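Local coordinates for protein Asp/Glu-specific dipeptidyl-peptidase (Flavobacterium psychrophilum, PDB 5JXF) that removes dipeptides from the N-terminus of oligopeptides, with strict specificity for aspartate or glutamate at the P1 position, at residues Gly84-Val89 with Met283-Lys288; Asp227-Pro232 with Tyr344-Ile349; Val649-Thr654 with Asn698-Met703; His656-Asn661 with Phe678-Glu683. All blocks are in the same frame, centred on the assembly; numbering follows the deposited sequence.

Interaction 1: Gly84-Val89 with Met283-Lys288; sequences GCTSEV and MGYPGK
Thr-86 and Gly-284 bring the two backbones nearest, with 5.4 Å between their CA atoms, where the end of strand 279-284 meets strand 85-89. The joining bond runs from main chain to side chain. Tyr-285 N donates to Thr-86 OG1 at 2.9 Å, with an N-H...O angle of 152°. Thr-86 holds OG1 beside its own backbone N (chi1 -53°), and this leaves CG2 lying over the Gly-284 backbone. Thr-86 CG2 is 3.6 Å from Gly-284 CA. A CB on Gly-284 would clash with Thr-86 OG1, so glycine suits this close approach. The same hydroxyl also touches the tyrosine ring at its edge, with Thr-86 OG1 3.5 Å from Tyr-285 CD1. OG1 has a second strong partner in Gly-660 O, in the loop ahead of Ser-662. Tyr-285 OH bonds to Val-78 O, and its ring stacks with His-80. Cys-85 points away from this contact; its side chain and that of Ser-662, probably the charge-relay serine, are about 4 Å apart at their nearest atoms. Strand 85-89 belongs to one antiparallel sheet and strand 279-284 to another. The contact joins the two, with Pro-665 of strand 665-667 packed against Thr-86.

Interaction 2: Asp227-Pro232 with Tyr344-Ile349; sequences DNWVWP and YWKKWI. With ARG (arginine), chain E; ASP (aspartic acid), chain F.
Trp-229 lies between a lysine of the helix and the amino group of the bound dipeptide. Lys-347 covers one face of the indole, and the N atom of the bound arginine sits over the other. The tryptophan belongs to a type II beta turn from Asp-227 to Val-230, and takes left-handed backbone angles (phi 61°, psi 21°). This turn meets helix 328-357 beside the substrate pocket. Lys-347 CG makes a CH-pi contact 4.0 Å from the centroid of the six-membered ring. Lys-347 CB is closer to one ring atom, 3.4 Å from Trp-229 CZ2. Beyond the ring, the Lys-347 amine forms a salt bridge with Asp-688. The ring's rotation is fixed further by Trp-229 NE1, which bonds to Asn-343 O. Trp-229 CH2 also comes within 3.0 Å of OD1 of the bound aspartic acid. Asn-228 reaches the ligand directly: its OD1 accepts from N of the bound arginine at a short 2.5 Å. With an alanine here in place of Trp-229 the indole is lost, which is likely to open a gap between Lys-347 and the dipeptide and leave Asn-343 O without the indole N-H. Lys-346 slides past the five-membered ring edge, with its CD 3.9 Å from Trp-229 CD1. Its CG stands anti to the backbone N (chi1 -166°), and the extended chain beyond carries NZ to the turn. There Lys-346 NZ donates to Asn-228 O at 2.7 Å, in the carbonyl plane, and bonds to Asp-225 O as well.

Interaction 3: Val649-Thr654 with Asn698-Met703; sequences VCFIGT and NVMVDM
Phe-651 and Met-700 form a hydrogen-bonded pair of two antiparallel strands, and their side chains share one face of the sheet. Met-700 CB lies over the phenyl face, 4.1 Å from the Phe-651 ring centroid, in a CH-pi contact. The bent methionine chain brings its sulfur obliquely to the same ring, a Met-aromatic contact with Met-700 SD 4.3 Å from the Phe-651 centroid. The other face carries Ile-652 and Val-699, which lie side by side; Ile-652 CG2 is 3.8 Å from Val-699 CG2. Between the two faces Met-700 N donates to Phe-651 O at 2.8 Å, and Phe-651 N donates back to Met-700 O. A second such pair joins Gly-653 and Asn-698. At the far end Asp-702 N bonds to Val-649 O from above the carbonyl plane. A water bridges Cys-650 O and Asp-702 OD2, which also forms a salt bridge with Arg-704. Further out, Trp-231 and Phe-678 pack on the face of Cys-650. Both faces are mostly apolar; Asn-698 is a polar exception, tied to Asn-677 and Asn-655. The paired backbone bonds fix the strand register, while Asp-702 caps the start of helix 703-713 with its side chain and ties the strand end to that helix.

Interaction 4: His656-Asn661 with Phe678-Glu683; sequences HTTGGN and FDRVWE. With ASP (aspartic acid), chain F; ARG (arginine), chain E.
Thr-657 and Thr-658 line the path of Arg-680 from its strand to the dipeptide. Arg-680 leaves its backbone toward the 656-661 loop, and its CB lies 3.9 Å from OD2 of the bound aspartic acid. Arg-680 CG touches Thr-657 OG1 at 3.6 Å. Arg-680 CD lies equally far from Thr-657 O. The chain bends there (chi3 -87°), which turns the guanidinium to meet the ligand carboxylate at its edge. Arg-680 NE donates to OD2 of the aspartic acid at 2.8 Å. Arg-680 NH2 donates to OD1 of the same carboxylate, also at 2.8 Å. The two N-H bonds gripping the carboxylate are moderately bent (156° and 157°). Thr-658 OG1 lies over one guanidinium face and is itself bonded to Asp-688. NH1 bonds to Ser-687 OG, which also fixes the group's rotation. A leucine in place of Arg-680 would probably leave the ligand carboxylate without both N-H donors and the charge paired with it. Asp-679, the residue before it, accepts from the bound arginine, OD1 to N 2.9 Å; its OD2 is paired with Arg-233. From the 656-661 loop, Gly-660 N donates to the ligand aspartic acid O at 2.8 Å, and Ser-662 N also bonds to this ligand. These loop N-H groups are consistent with the oxyanion hole of a chymotrypsin-like serine peptidase. Arg-680 lines the S1 pocket, consistent with its assigned role in P1 specificity.

All four contacts are largely buried, but they do different work. Interaction 3 is sheet core, with paired backbones and mostly apolar faces, and it has the largest buried area. Interactions 1, 3 and 4 all reach the same eight-stranded sheet. Interactions 1 and 4 also touch each other: Gly-287 N meets Gly-659 O, and Pro-286 packs on Thr-658. Interactions 3 and 4 sit on neighbouring strands, where Val-699 pairs with Phe-678 and Asp-679. Interaction 2 brings in a helix from outside that sheet. It meets interaction 4 through Trp-229 N and Asp-679 OD2, and Trp-231 packs on interaction 3. Interactions 2 and 4 share the dipeptide and are rich in charge; interaction 1 depends on one hydroxyl.

Interaction 1: Gly84-Val89 with Met283-Lys288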
# COMPACT_ATOMS: atom_id res chain seq x y z
N GLY A 84 25.37 3.95 -19.84
CA GLY A 84 24.69 3.54 -18.62
C GLY A 84 23.25 3.08 -18.84
O GLY A 84 22.65 2.46 -17.97
N CYS A 85 22.70 3.39 -20.01
CA CYS A 85 21.32 3.01 -20.33
C CYS A 85 21.23 2.42 -21.72
O CYS A 85 22.23 2.33 -22.44
CB CYS A 85 20.39 4.23 -20.22
SG CYS A 85 20.61 5.14 -18.66
N THR A 86 20.03 1.99 -22.08
CA THR A 86 19.76 1.46 -23.40
C THR A 86 18.85 2.43 -24.14
O THR A 86 18.17 3.22 -23.51
CB THR A 86 19.15 0.07 -23.31
OG1 THR A 86 19.98 -0.75 -22.48
CG2 THR A 86 19.07 -0.55 -24.66
N SER A 87 18.92 2.42 -25.47
CA SER A 87 18.04 3.20 -26.32
C SER A 87 17.74 2.36 -27.56
O SER A 87 18.32 1.30 -27.73
CB SER A 87 18.68 4.53 -26.71
OG SER A 87 19.83 4.31 -27.49
N GLU A 88 16.77 2.77 -28.37
CA GLU A 88 16.44 2.00 -29.55
C GLU A 88 16.08 2.91 -30.71
O GLU A 88 15.44 3.94 -30.53
CB GLU A 88 15.31 1.01 -29.29
CG GLU A 88 14.00 1.67 -28.87
CD GLU A 88 13.75 1.53 -27.39
OE1 GLU A 88 14.74 1.50 -26.63
OE2 GLU A 88 12.58 1.43 -26.99
N VAL A 89 16.55 2.56 -31.90
CA VAL A 89 16.25 3.34 -33.10
C VAL A 89 14.84 3.04 -33.60
O VAL A 89 14.50 1.88 -33.82
CB VAL A 89 17.25 3.05 -34.23
CG1 VAL A 89 17.09 4.10 -35.30
CG2 VAL A 89 18.70 3.02 -33.68
N MET A 283 16.20 -6.38 -25.20
CA MET A 283 17.62 -6.30 -25.54
C MET A 283 18.19 -5.03 -24.92
O MET A 283 17.61 -3.96 -25.02
CB MET A 283 17.80 -6.29 -27.07
CG MET A 283 19.21 -6.61 -27.55
SD MET A 283 19.33 -6.72 -29.39
CE MET A 283 17.66 -7.36 -29.68
N GLY A 284 19.31 -5.14 -24.22
CA GLY A 284 19.86 -3.94 -23.62
C GLY A 284 21.23 -4.12 -23.04
O GLY A 284 21.93 -5.11 -23.33
N TYR A 285 21.64 -3.16 -22.23
CA TYR A 285 22.98 -3.17 -21.65
C TYR A 285 22.96 -3.19 -20.11
O TYR A 285 23.38 -2.23 -19.45
CB TYR A 285 23.77 -1.97 -22.17
CG TYR A 285 23.88 -1.93 -23.68
CD1 TYR A 285 22.82 -1.45 -24.46
CD2 TYR A 285 25.04 -2.35 -24.34
CE1 TYR A 285 22.89 -1.43 -25.83
CE2 TYR A 285 25.12 -2.32 -25.75
CZ TYR A 285 24.05 -1.86 -26.47
OH TYR A 285 24.08 -1.80 -27.83
N PRO A 286 22.50 -4.31 -19.53
CA PRO A 286 22.48 -4.45 -18.07
C PRO A 286 23.87 -4.27 -17.48
O PRO A 286 24.84 -4.88 -17.94
CB PRO A 286 21.96 -5.87 -17.86
CG PRO A 286 22.34 -6.61 -19.10
CD PRO A 286 22.18 -5.57 -20.21
N GLY A 287 23.95 -3.39 -16.48
CA GLY A 287 25.21 -3.01 -15.87
C GLY A 287 25.89 -4.10 -15.07
O GLY A 287 27.01 -4.52 -15.39
N LYS A 288 25.23 -4.56 -14.01
CA LYS A 288 25.88 -5.50 -13.11
C LYS A 288 24.91 -6.52 -12.52
O LYS A 288 23.76 -6.21 -12.23
CB LYS A 288 26.61 -4.75 -12.00
CG LYS A 288 27.55 -5.64 -11.19
CD LYS A 288 28.45 -4.85 -10.25
CE LYS A 288 27.65 -4.06 -9.23
NZ LYS A 288 28.53 -3.34 -8.26

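Interaction 2: Asp227-Pro232 with Tyr344-Ile349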
# COMPACT_ATOMS: atom_id res chain seq x y z
N ASP A 227 6.32 5.76 -6.09
CA ASP A 227 6.10 4.69 -7.06
C ASP A 227 7.37 4.04 -7.67
O ASP A 227 7.27 3.09 -8.44
CB ASP A 227 5.22 5.21 -8.19
CG ASP A 227 3.74 5.29 -7.80
OD1 ASP A 227 3.47 5.15 -6.60
OD2 ASP A 227 2.87 5.50 -8.68
N ASN A 228 8.54 4.57 -7.36
CA ASN A 228 9.79 3.97 -7.87
C ASN A 228 9.93 2.53 -7.38
O ASN A 228 9.65 2.24 -6.21
CB ASN A 228 10.99 4.78 -7.42
CG ASN A 228 12.26 4.45 -8.23
OD1 ASN A 228 12.20 4.00 -9.39
ND2 ASN A 228 13.41 4.65 -7.62
N TRP A 229 10.33 1.63 -8.28
CA TRP A 229 10.42 0.18 -8.01
C TRP A 229 9.07 -0.46 -7.65
O TRP A 229 9.05 -1.53 -7.06
CB TRP A 229 11.41 -0.14 -6.89
CG TRP A 229 12.77 0.43 -7.09
CD1 TRP A 229 13.27 1.55 -6.51
CD2 TRP A 229 13.81 -0.09 -7.92
NE1 TRP A 229 14.56 1.76 -6.92
CE2 TRP A 229 14.92 0.76 -7.79
CE3 TRP A 229 13.91 -1.21 -8.76
CZ2 TRP A 229 16.12 0.56 -8.49
CZ3 TRP A 229 15.11 -1.43 -9.45
CH2 TRP A 229 16.20 -0.55 -9.30
N VAL A 230 7.96 0.16 -8.01
CA VAL A 230 6.64 -0.32 -7.57
C VAL A 230 5.70 -0.63 -8.74
O VAL A 230 5.60 0.14 -9.69
CB VAL A 230 5.95 0.71 -6.65
CG1 VAL A 230 4.46 0.41 -6.54
CG2 VAL A 230 6.60 0.74 -5.26
N TRP A 231 5.07 -1.80 -8.70
CA TRP A 231 3.94 -2.14 -9.54
C TRP A 231 2.67 -2.23 -8.65
O TRP A 231 2.76 -2.69 -7.51
CB TRP A 231 4.16 -3.48 -10.25
CG TRP A 231 3.02 -3.86 -11.14
CD1 TRP A 231 2.05 -4.78 -10.89
CD2 TRP A 231 2.75 -3.33 -12.44
NE1 TRP A 231 1.18 -4.85 -11.95
CE2 TRP A 231 1.58 -3.97 -12.91
CE3 TRP A 231 3.38 -2.38 -13.25
CZ2 TRP A 231 1.03 -3.66 -14.14
CZ3 TRP A 231 2.82 -2.08 -14.46
CH2 TRP A 231 1.66 -2.72 -14.91
N PRO A 232 1.49 -1.80 -9.14
CA PRO A 232 1.12 -1.12 -10.39
C PRO A 232 1.80 0.23 -10.57
O PRO A 232 2.09 0.95 -9.61
CB PRO A 232 -0.39 -0.96 -10.26
CG PRO A 232 -0.80 -2.06 -9.34
CD PRO A 232 0.30 -2.16 -8.35
N TYR A 344 18.87 4.20 -5.77
CA TYR A 344 19.57 3.11 -5.10
C TYR A 344 19.22 2.99 -3.60
O TYR A 344 19.22 1.90 -3.04
CB TYR A 344 21.08 3.25 -5.28
CG TYR A 344 21.49 2.85 -6.67
CD1 TYR A 344 21.54 1.51 -7.03
CD2 TYR A 344 21.77 3.80 -7.64
CE1 TYR A 344 21.90 1.12 -8.31
CE2 TYR A 344 22.13 3.42 -8.93
CZ TYR A 344 22.19 2.07 -9.25
OH TYR A 344 22.54 1.67 -10.51
N TRP A 345 18.93 4.12 -2.97
CA TRP A 345 18.49 4.11 -1.57
C TRP A 345 17.28 3.21 -1.42
O TRP A 345 17.22 2.35 -0.53
CB TRP A 345 18.17 5.51 -1.07
CG TRP A 345 17.29 5.49 0.15
CD1 TRP A 345 17.67 5.21 1.44
CD2 TRP A 345 15.87 5.74 0.19
NE1 TRP A 345 16.57 5.28 2.28
CE2 TRP A 345 15.46 5.60 1.54
CE3 TRP A 345 14.91 6.07 -0.77
CZ2 TRP A 345 14.13 5.78 1.95
CZ3 TRP A 345 13.59 6.26 -0.37
CH2 TRP A 345 13.22 6.11 0.98
N LYS A 346 16.30 3.40 -2.29
CA LYS A 346 15.12 2.57 -2.22
C LYS A 346 15.39 1.17 -2.74
O LYS A 346 14.84 0.21 -2.19
CB LYS A 346 13.95 3.19 -2.99
CG LYS A 346 12.62 2.53 -2.66
CD LYS A 346 11.47 3.16 -3.42
CE LYS A 346 10.09 2.76 -2.83
NZ LYS A 346 8.97 3.21 -3.76
N LYS A 347 16.22 1.04 -3.79
CA LYS A 347 16.54 -0.28 -4.33
C LYS A 347 17.06 -1.18 -3.21
O LYS A 347 16.66 -2.35 -3.08
CB LYS A 347 17.59 -0.22 -5.47
CG LYS A 347 17.88 -1.60 -6.07
CD LYS A 347 19.23 -1.67 -6.78
CE LYS A 347 19.57 -3.11 -7.17
NZ LYS A 347 20.73 -3.15 -8.09
N TRP A 348 17.96 -0.63 -2.41
CA TRP A 348 18.67 -1.40 -1.40
C TRP A 348 17.71 -1.84 -0.29
O TRP A 348 17.85 -2.93 0.26
CB TRP A 348 19.84 -0.58 -0.85
CG TRP A 348 20.97 -0.44 -1.88
CD1 TRP A 348 21.25 -1.29 -2.91
CD2 TRP A 348 21.94 0.61 -1.96
NE1 TRP A 348 22.33 -0.83 -3.63
CE2 TRP A 348 22.78 0.33 -3.06
CE3 TRP A 348 22.18 1.77 -1.21
CZ2 TRP A 348 23.83 1.16 -3.43
CZ3 TRP A 348 23.23 2.59 -1.58
CH2 TRP A 348 24.05 2.27 -2.67
N ILE A 349 16.73 -0.99 0.01
CA ILE A 349 15.68 -1.37 0.97
C ILE A 349 14.97 -2.63 0.46
O ILE A 349 14.96 -3.66 1.14
CB ILE A 349 14.70 -0.20 1.19
CG1 ILE A 349 15.42 0.92 1.94
CG2 ILE A 349 13.42 -0.66 1.93
CD1 ILE A 349 14.67 2.22 2.00
N ARG E . 13.89 2.75 -10.76
CA ARG E . 14.37 3.14 -12.07
C ARG E . 15.67 2.39 -12.36
O ARG E . 16.62 2.48 -11.59
CB ARG E . 14.57 4.66 -12.15
CG ARG E . 13.28 5.48 -12.01
CD ARG E . 13.57 6.99 -11.99
NE ARG E . 14.46 7.35 -10.90
CZ ARG E . 14.06 7.74 -9.69
NH1 ARG E . 12.75 7.82 -9.41
NH2 ARG E . 14.95 8.05 -8.75
N ASP F . 15.70 1.62 -13.45
CA ASP F . 16.86 0.78 -13.77
C ASP F . 17.85 1.41 -14.74
O ASP F . 18.34 0.75 -15.66
CB ASP F . 16.39 -0.57 -14.33
CG ASP F . 16.08 -1.59 -13.24
OD1 ASP F . 16.60 -1.44 -12.12
OD2 ASP F . 15.34 -2.56 -13.51

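Interaction 3: Val649-Thr654 with Asn698-Met703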
# COMPACT_ATOMS: atom_id res chain seq x y z
N VAL A 649 -1.13 1.99 -20.27
CA VAL A 649 -0.06 2.87 -19.86
C VAL A 649 1.23 2.09 -19.63
O VAL A 649 2.26 2.45 -20.18
CB VAL A 649 -0.47 3.67 -18.61
CG1 VAL A 649 0.70 4.40 -18.04
CG2 VAL A 649 -1.56 4.65 -18.97
N CYS A 650 1.18 1.03 -18.83
CA CYS A 650 2.35 0.20 -18.54
C CYS A 650 1.97 -1.26 -18.57
O CYS A 650 0.78 -1.60 -18.48
CB CYS A 650 2.97 0.53 -17.17
SG CYS A 650 3.51 2.23 -16.90
N PHE A 651 2.98 -2.12 -18.68
CA PHE A 651 2.79 -3.55 -18.46
C PHE A 651 4.07 -4.20 -17.93
O PHE A 651 5.11 -3.56 -17.84
CB PHE A 651 2.29 -4.26 -19.74
CG PHE A 651 3.29 -4.28 -20.89
CD1 PHE A 651 3.40 -3.22 -21.75
CD2 PHE A 651 4.08 -5.41 -21.12
CE1 PHE A 651 4.30 -3.25 -22.83
CE2 PHE A 651 4.96 -5.45 -22.19
CZ PHE A 651 5.08 -4.37 -23.04
N ILE A 652 3.96 -5.48 -17.55
CA ILE A 652 5.07 -6.18 -16.92
C ILE A 652 5.23 -7.58 -17.49
O ILE A 652 4.26 -8.18 -17.93
CB ILE A 652 4.89 -6.31 -15.37
CG1 ILE A 652 3.47 -6.77 -15.01
CG2 ILE A 652 5.18 -4.99 -14.69
CD1 ILE A 652 3.29 -7.13 -13.47
N GLY A 653 6.45 -8.09 -17.46
CA GLY A 653 6.72 -9.44 -17.91
C GLY A 653 7.81 -10.16 -17.14
O GLY A 653 8.42 -9.61 -16.22
N THR A 654 8.06 -11.40 -17.53
CA THR A 654 9.04 -12.23 -16.87
C THR A 654 10.46 -12.05 -17.45
O THR A 654 11.27 -12.96 -17.38
CB THR A 654 8.65 -13.70 -16.96
OG1 THR A 654 8.52 -14.08 -18.34
CG2 THR A 654 7.30 -13.92 -16.26
N ASN A 698 9.73 -7.28 -14.99
CA ASN A 698 10.22 -6.00 -15.43
C ASN A 698 9.03 -5.12 -15.79
O ASN A 698 7.97 -5.63 -16.14
CB ASN A 698 11.20 -6.15 -16.62
CG ASN A 698 10.50 -6.51 -17.93
OD1 ASN A 698 9.80 -7.53 -18.04
ND2 ASN A 698 10.69 -5.66 -18.94
N VAL A 699 9.20 -3.81 -15.66
CA VAL A 699 8.13 -2.86 -15.96
C VAL A 699 8.46 -2.08 -17.23
O VAL A 699 9.55 -1.52 -17.36
CB VAL A 699 7.90 -1.89 -14.80
CG1 VAL A 699 6.53 -1.16 -14.94
CG2 VAL A 699 7.94 -2.67 -13.49
N MET A 700 7.48 -2.03 -18.14
CA MET A 700 7.59 -1.41 -19.46
C MET A 700 6.53 -0.37 -19.71
O MET A 700 5.36 -0.55 -19.34
CB MET A 700 7.50 -2.48 -20.56
CG MET A 700 8.73 -3.37 -20.69
SD MET A 700 8.37 -5.09 -21.15
CE MET A 700 7.47 -5.65 -19.68
N VAL A 701 6.91 0.73 -20.34
CA VAL A 701 5.88 1.66 -20.82
C VAL A 701 5.29 1.05 -22.08
O VAL A 701 6.03 0.64 -22.97
CB VAL A 701 6.41 3.08 -21.14
CG1 VAL A 701 5.24 4.05 -21.24
CG2 VAL A 701 7.43 3.56 -20.12
N ASP A 702 3.96 1.00 -22.15
CA ASP A 702 3.25 0.57 -23.35
C ASP A 702 3.50 1.57 -24.49
O ASP A 702 3.36 2.77 -24.26
CB ASP A 702 1.74 0.47 -23.02
CG ASP A 702 0.96 -0.31 -24.06
OD1 ASP A 702 1.00 0.09 -25.25
OD2 ASP A 702 0.35 -1.33 -23.67
N MET A 703 3.89 1.11 -25.69
CA MET A 703 4.24 2.04 -26.78
C MET A 703 3.00 2.85 -27.22
O MET A 703 3.12 4.00 -27.67
CB MET A 703 4.87 1.30 -27.98
CG MET A 703 6.45 1.10 -27.85
SD MET A 703 7.28 2.59 -27.37
CE MET A 703 6.93 3.57 -28.82
O HOH W 1 -0.42 -2.42 -21.32

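Interaction 4: His656-Asn661 with Phe678-Glu683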
# COMPACT_ATOMS: atom_id res chain seq x y z
N HIS A 656 14.28 -10.79 -17.45
CA HIS A 656 15.26 -10.53 -16.41
C HIS A 656 16.09 -9.32 -16.78
O HIS A 656 16.88 -9.37 -17.73
CB HIS A 656 16.14 -11.77 -16.21
CG HIS A 656 17.06 -11.68 -15.02
ND1 HIS A 656 18.04 -12.62 -14.77
CD2 HIS A 656 17.14 -10.77 -14.02
CE1 HIS A 656 18.69 -12.29 -13.67
NE2 HIS A 656 18.17 -11.17 -13.20
N THR A 657 15.94 -8.24 -16.02
CA THR A 657 16.65 -6.99 -16.25
C THR A 657 17.38 -6.49 -15.01
O THR A 657 17.22 -7.04 -13.93
CB THR A 657 15.69 -5.87 -16.70
OG1 THR A 657 14.62 -5.76 -15.75
CG2 THR A 657 15.10 -6.18 -18.08
N THR A 658 18.17 -5.43 -15.18
CA THR A 658 18.81 -4.77 -14.04
C THR A 658 19.14 -3.34 -14.50
O THR A 658 18.81 -2.98 -15.62
CB THR A 658 20.07 -5.57 -13.54
OG1 THR A 658 20.59 -5.02 -12.32
CG2 THR A 658 21.16 -5.59 -14.59
N GLY A 659 19.76 -2.53 -13.64
CA GLY A 659 20.13 -1.18 -14.03
C GLY A 659 21.04 -1.24 -15.29
O GLY A 659 21.94 -2.07 -15.36
N GLY A 660 20.79 -0.37 -16.25
CA GLY A 660 21.40 -0.47 -17.57
C GLY A 660 20.38 -0.82 -18.63
O GLY A 660 20.52 -0.42 -19.80
N ASN A 661 19.35 -1.56 -18.22
CA ASN A 661 18.26 -1.96 -19.10
C ASN A 661 17.24 -0.86 -19.21
O ASN A 661 16.29 -0.98 -19.98
CB ASN A 661 17.56 -3.21 -18.60
CG ASN A 661 18.11 -4.49 -19.19
OD1 ASN A 661 18.38 -5.45 -18.47
ND2 ASN A 661 18.29 -4.51 -20.51
N PHE A 678 11.73 0.06 -18.14
CA PHE A 678 12.18 1.16 -17.29
C PHE A 678 12.29 0.89 -15.80
O PHE A 678 12.83 1.72 -15.08
CB PHE A 678 11.31 2.39 -17.53
CG PHE A 678 9.94 2.34 -16.86
CD1 PHE A 678 8.88 1.68 -17.48
CD2 PHE A 678 9.71 3.02 -15.67
CE1 PHE A 678 7.60 1.68 -16.89
CE2 PHE A 678 8.43 3.01 -15.06
CZ PHE A 678 7.38 2.35 -15.67
N ASP A 679 11.85 -0.28 -15.33
CA ASP A 679 12.00 -0.57 -13.92
C ASP A 679 11.81 -2.05 -13.63
O ASP A 679 11.58 -2.84 -14.53
CB ASP A 679 10.97 0.23 -13.10
CG ASP A 679 11.54 0.70 -11.76
OD1 ASP A 679 12.60 0.20 -11.35
OD2 ASP A 679 10.91 1.58 -11.12
N ARG A 680 11.90 -2.39 -12.34
CA ARG A 680 11.52 -3.71 -11.84
C ARG A 680 10.51 -3.52 -10.72
O ARG A 680 10.48 -2.47 -10.09
CB ARG A 680 12.71 -4.48 -11.29
CG ARG A 680 13.67 -5.06 -12.34
CD ARG A 680 14.88 -5.56 -11.63
NE ARG A 680 15.85 -4.48 -11.47
CZ ARG A 680 16.92 -4.55 -10.69
NH1 ARG A 680 17.13 -5.64 -9.97
NH2 ARG A 680 17.77 -3.52 -10.63
N VAL A 681 9.71 -4.55 -10.46
CA VAL A 681 8.72 -4.45 -9.38
C VAL A 681 9.38 -4.65 -8.01
O VAL A 681 10.46 -5.26 -7.91
CB VAL A 681 7.57 -5.48 -9.56
CG1 VAL A 681 6.99 -5.37 -10.94
CG2 VAL A 681 8.05 -6.90 -9.30
N TRP A 682 8.72 -4.17 -6.96
CA TRP A 682 9.28 -4.15 -5.60
C TRP A 682 9.83 -5.49 -5.16
O TRP A 682 10.94 -5.59 -4.65
CB TRP A 682 8.23 -3.68 -4.59
CG TRP A 682 8.77 -3.49 -3.22
CD1 TRP A 682 8.36 -4.14 -2.08
CD2 TRP A 682 9.82 -2.60 -2.82
NE1 TRP A 682 9.09 -3.70 -1.00
CE2 TRP A 682 9.99 -2.76 -1.42
CE3 TRP A 682 10.62 -1.68 -3.50
CZ2 TRP A 682 10.94 -2.03 -0.70
CZ3 TRP A 682 11.57 -0.96 -2.78
CH2 TRP A 682 11.72 -1.13 -1.39
N GLU A 683 9.04 -6.53 -5.38
CA GLU A 683 9.38 -7.87 -4.95
C GLU A 683 10.62 -8.45 -5.61
O GLU A 683 11.21 -9.40 -5.10
CB GLU A 683 8.18 -8.79 -5.20
CG GLU A 683 6.99 -8.53 -4.25
CD GLU A 683 6.26 -7.22 -4.55
OE1 GLU A 683 6.33 -6.73 -5.71
OE2 GLU A 683 5.61 -6.69 -3.62
N ASP F . 15.70 1.62 -13.45
CA ASP F . 16.86 0.78 -13.77
C ASP F . 17.85 1.41 -14.74
O ASP F . 18.34 0.75 -15.66
CB ASP F . 16.39 -0.57 -14.33
CG ASP F . 16.08 -1.59 -13.24
OD1 ASP F . 16.60 -1.44 -12.12
OD2 ASP F . 15.34 -2.56 -13.51
N ARG E . 13.89 2.75 -10.76
CA ARG E . 14.37 3.14 -12.07
C ARG E . 15.67 2.39 -12.36
O ARG E . 16.62 2.48 -11.59
CB ARG E . 14.57 4.66 -12.15
CG ARG E . 13.28 5.48 -12.01
CD ARG E . 13.57 6.99 -11.99
NE ARG E . 14.46 7.35 -10.90
CZ ARG E . 14.06 7.74 -9.69
NH1 ARG E . 12.75 7.82 -9.41
NH2 ARG E . 14.95 8.05 -8.75
O HOH W 2 14.43 -3.00 -15.54